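Local coordinates for carbohydrate deacetylase Agd3 (Neosartorya fumigata, PDB 6NWZ), which probably removes N-acetyl groups from galactosaminogalactan, an exopolysaccharide of the fungal biofilm, as a metal-binding carbohydrate esterase, at residues A[106-115]-A[205-213]. Residues are numbered along the deposited sequence; the frame is centred on the assembly and turned at random.
Sequences YAYQLEYGVR and NFDGREQMA. With ZN (zinc ion), chain J; NAG (2-acetamido-2-deoxy-beta-D-glucopyranose), chain D.
The guanidinium of Arg209 lies flat on one face of the Tyr106 ring, CZ standing 3.6 Å from the ring centroid and the planes 22° apart, a cation-pi stack. NH1 lies over the face near its rim, above CE1, while Gln109 OE1 is at the guanidinium edge, near its plane. The Arg209 chain, extended as far as CD, is turned onto the ring about the CG-CD bond (chi3 61°); its CG and CD cross the Gln109 amide, which stands steeply to the guanidinium, Arg209 CD lying 3.5 Å from Gln109 OE1. That amide faces two carbonyls: NE2 donates to Val114 O at 3.1 Å, close to its own plane, and weakly to Glu210 O. Val114 O also accepts from a water that in turn takes the N-H of Glu210, so the chain beyond the helix is tied to the strand through solvent.

Arg115 NE meets Glu210 OE2 at 2.9 Å in a nearly straight salt bridge, in the guanidinium plane but from above the carboxylate. Glu210 OE1 binds zinc at 2.4 Å, the C-terminal Leu684 O being another ligand, and Arg115 NH1 is held by Trp236 O; the cation and metal together probably polarise the carboxylate. At the type I' turn joining strands 198-206 and 209-214, Leu110 CD2 rests on the backbone, 3.4 Å from Arg209 N.

Within the CBM87 family region, the C-terminal part of helix 99-112 thus packs against the start of strand 209-214, the axes of 106-112 and 209-213 lying at 117° to each other. The chain then runs into strand 115-119, which pairs in parallel with 209-214, while helix 224-237 contributes Trp236 beside both Arg115 and Glu210.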
# COMPACT_ATOMS: atom_id res chain seq x y z
N TYR A 106 10.09 31.18 12.58
CA TYR A 106 8.83 31.86 12.86
C TYR A 106 8.65 33.07 11.96
O TYR A 106 7.53 33.36 11.51
CB TYR A 106 8.77 32.28 14.33
CG TYR A 106 8.86 31.15 15.33
CD1 TYR A 106 8.50 29.85 14.97
CD2 TYR A 106 9.32 31.37 16.62
CE1 TYR A 106 8.58 28.81 15.88
CE2 TYR A 106 9.41 30.34 17.53
CZ TYR A 106 9.04 29.06 17.16
OH TYR A 106 9.13 28.04 18.07
N ALA A 107 9.73 33.80 11.69
CA ALA A 107 9.65 34.96 10.81
C ALA A 107 9.28 34.54 9.39
O ALA A 107 8.51 35.22 8.71
CB ALA A 107 10.97 35.73 10.81
N TYR A 108 9.84 33.41 8.93
CA TYR A 108 9.48 32.91 7.61
C TYR A 108 8.01 32.54 7.54
O TYR A 108 7.33 32.85 6.55
CB TYR A 108 10.36 31.71 7.25
CG TYR A 108 10.05 31.10 5.91
CD1 TYR A 108 10.27 31.82 4.73
CD2 TYR A 108 9.55 29.81 5.80
CE1 TYR A 108 9.99 31.26 3.49
CE2 TYR A 108 9.26 29.25 4.57
CZ TYR A 108 9.48 29.98 3.42
OH TYR A 108 9.20 29.42 2.19
N GLN A 109 7.49 31.90 8.59
CA GLN A 109 6.07 31.53 8.62
C GLN A 109 5.17 32.74 8.45
O GLN A 109 4.13 32.67 7.78
CB GLN A 109 5.74 30.81 9.93
CG GLN A 109 6.43 29.49 10.14
CD GLN A 109 5.81 28.70 11.27
OE1 GLN A 109 6.47 28.40 12.27
NE2 GLN A 109 4.54 28.36 11.12
N LEU A 110 5.54 33.87 9.06
CA LEU A 110 4.68 35.05 9.02
C LEU A 110 4.74 35.75 7.67
O LEU A 110 3.70 36.05 7.08
CB LEU A 110 5.08 36.02 10.14
CG LEU A 110 4.66 35.56 11.54
CD1 LEU A 110 5.25 36.47 12.59
CD2 LEU A 110 3.15 35.52 11.63
N GLU A 111 5.95 36.00 7.15
CA GLU A 111 6.08 36.78 5.93
C GLU A 111 5.52 36.04 4.72
O GLU A 111 5.03 36.68 3.78
CB GLU A 111 7.54 37.15 5.69
CG GLU A 111 7.79 38.63 5.44
CD GLU A 111 7.11 39.15 4.18
OE1 GLU A 111 6.00 39.70 4.28
OE2 GLU A 111 7.70 39.00 3.09
N TYR A 112 5.59 34.71 4.72
CA TYR A 112 5.21 33.92 3.55
C TYR A 112 4.00 33.02 3.79
O TYR A 112 3.65 32.24 2.90
CB TYR A 112 6.41 33.09 3.07
CG TYR A 112 7.53 33.93 2.51
CD1 TYR A 112 8.45 34.54 3.35
CD2 TYR A 112 7.65 34.14 1.14
CE1 TYR A 112 9.47 35.32 2.84
CE2 TYR A 112 8.67 34.92 0.62
CZ TYR A 112 9.58 35.51 1.48
OH TYR A 112 10.60 36.29 0.98
N GLY A 113 3.36 33.11 4.95
CA GLY A 113 2.14 32.35 5.20
C GLY A 113 2.33 30.85 5.23
O GLY A 113 1.47 30.10 4.74
N VAL A 114 3.44 30.39 5.81
CA VAL A 114 3.82 28.98 5.79
C VAL A 114 3.52 28.36 7.15
O VAL A 114 3.79 28.97 8.19
CB VAL A 114 5.30 28.83 5.41
CG1 VAL A 114 5.74 27.38 5.51
CG2 VAL A 114 5.54 29.35 4.01
N ARG A 115 2.97 27.15 7.13
CA ARG A 115 2.60 26.45 8.35
C ARG A 115 3.73 25.54 8.82
O ARG A 115 4.63 25.19 8.06
CB ARG A 115 1.33 25.63 8.12
CG ARG A 115 0.09 26.49 7.91
CD ARG A 115 -1.11 25.66 7.49
NE ARG A 115 -2.35 26.43 7.53
CZ ARG A 115 -3.55 25.95 7.22
NH1 ARG A 115 -3.67 24.68 6.84
NH2 ARG A 115 -4.62 26.72 7.29
N ASN A 205 -2.47 29.43 16.75
CA ASN A 205 -2.44 30.65 15.95
C ASN A 205 -1.83 31.72 16.84
O ASN A 205 -2.52 32.32 17.67
CB ASN A 205 -3.83 31.04 15.46
CG ASN A 205 -3.80 32.19 14.48
OD1 ASN A 205 -3.13 33.20 14.71
ND2 ASN A 205 -4.51 32.04 13.37
N PHE A 206 -0.53 31.95 16.68
CA PHE A 206 0.21 32.91 17.51
C PHE A 206 0.41 34.19 16.70
O PHE A 206 1.46 34.44 16.12
CB PHE A 206 1.53 32.31 17.96
CG PHE A 206 1.38 31.16 18.92
CD1 PHE A 206 0.48 31.23 19.97
CD2 PHE A 206 2.14 30.01 18.76
CE1 PHE A 206 0.34 30.17 20.85
CE2 PHE A 206 2.01 28.95 19.63
CZ PHE A 206 1.11 29.03 20.68
N ASP A 207 -0.64 35.01 16.68
CA ASP A 207 -0.65 36.29 15.96
C ASP A 207 -0.22 36.11 14.50
O ASP A 207 0.66 36.81 14.00
CB ASP A 207 0.23 37.32 16.67
CG ASP A 207 -0.23 37.61 18.08
OD1 ASP A 207 -1.13 38.45 18.25
OD2 ASP A 207 0.31 36.98 19.02
N GLY A 208 -0.86 35.16 13.82
CA GLY A 208 -0.62 34.90 12.43
C GLY A 208 0.19 33.64 12.16
O GLY A 208 0.02 33.02 11.10
N ARG A 209 1.07 33.25 13.09
CA ARG A 209 1.88 32.05 12.91
C ARG A 209 1.04 30.83 13.24
O ARG A 209 0.53 30.70 14.35
CB ARG A 209 3.12 32.11 13.80
CG ARG A 209 4.00 30.89 13.67
CD ARG A 209 5.38 31.13 14.23
NE ARG A 209 5.34 31.46 15.65
CZ ARG A 209 5.37 30.56 16.63
NH1 ARG A 209 5.42 29.27 16.34
NH2 ARG A 209 5.34 30.96 17.89
N GLU A 210 0.89 29.93 12.26
CA GLU A 210 0.03 28.76 12.41
C GLU A 210 0.89 27.52 12.61
O GLU A 210 1.88 27.31 11.89
CB GLU A 210 -0.87 28.58 11.19
CG GLU A 210 -1.58 29.85 10.77
CD GLU A 210 -2.63 29.59 9.71
OE1 GLU A 210 -3.82 29.79 10.00
OE2 GLU A 210 -2.25 29.18 8.59
N GLN A 211 0.50 26.69 13.57
CA GLN A 211 1.30 25.55 13.98
C GLN A 211 0.36 24.42 14.39
O GLN A 211 -0.68 24.66 15.00
CB GLN A 211 2.23 25.92 15.15
CG GLN A 211 3.09 24.79 15.67
CD GLN A 211 4.01 25.24 16.79
OE1 GLN A 211 5.21 25.42 16.60
NE2 GLN A 211 3.44 25.44 17.98
N MET A 212 0.74 23.19 14.04
CA MET A 212 0.03 21.99 14.47
C MET A 212 0.99 21.15 15.30
O MET A 212 2.08 20.80 14.83
CB MET A 212 -0.52 21.21 13.28
CG MET A 212 -1.14 19.86 13.65
SD MET A 212 -1.92 18.97 12.29
CE MET A 212 -3.39 19.96 12.01
N ALA A 213 0.59 20.84 16.54
CA ALA A 213 1.46 20.16 17.50
C ALA A 213 0.82 18.87 17.97
O ALA A 213 -0.35 18.86 18.38
CB ALA A 213 1.75 21.06 18.71
ZN ZN J . -4.76 30.94 8.14
C1 NAG D . 14.01 36.54 3.20
C2 NAG D . 15.19 37.40 2.74
C3 NAG D . 15.49 38.49 3.77
C4 NAG D . 14.24 39.28 4.10
C5 NAG D . 13.13 38.33 4.54
C6 NAG D . 11.82 39.02 4.81
C7 NAG D . 17.12 36.71 1.39
C8 NAG D . 16.70 37.76 0.40
N2 NAG D . 16.36 36.59 2.48
O3 NAG D . 16.49 39.36 3.26
O4 NAG D . 14.50 40.22 5.13
O5 NAG D . 12.89 37.37 3.51
O6 NAG D . 10.90 38.15 5.45
O7 NAG D . 18.11 36.01 1.20
O HOH W 1 2.06 30.64 9.92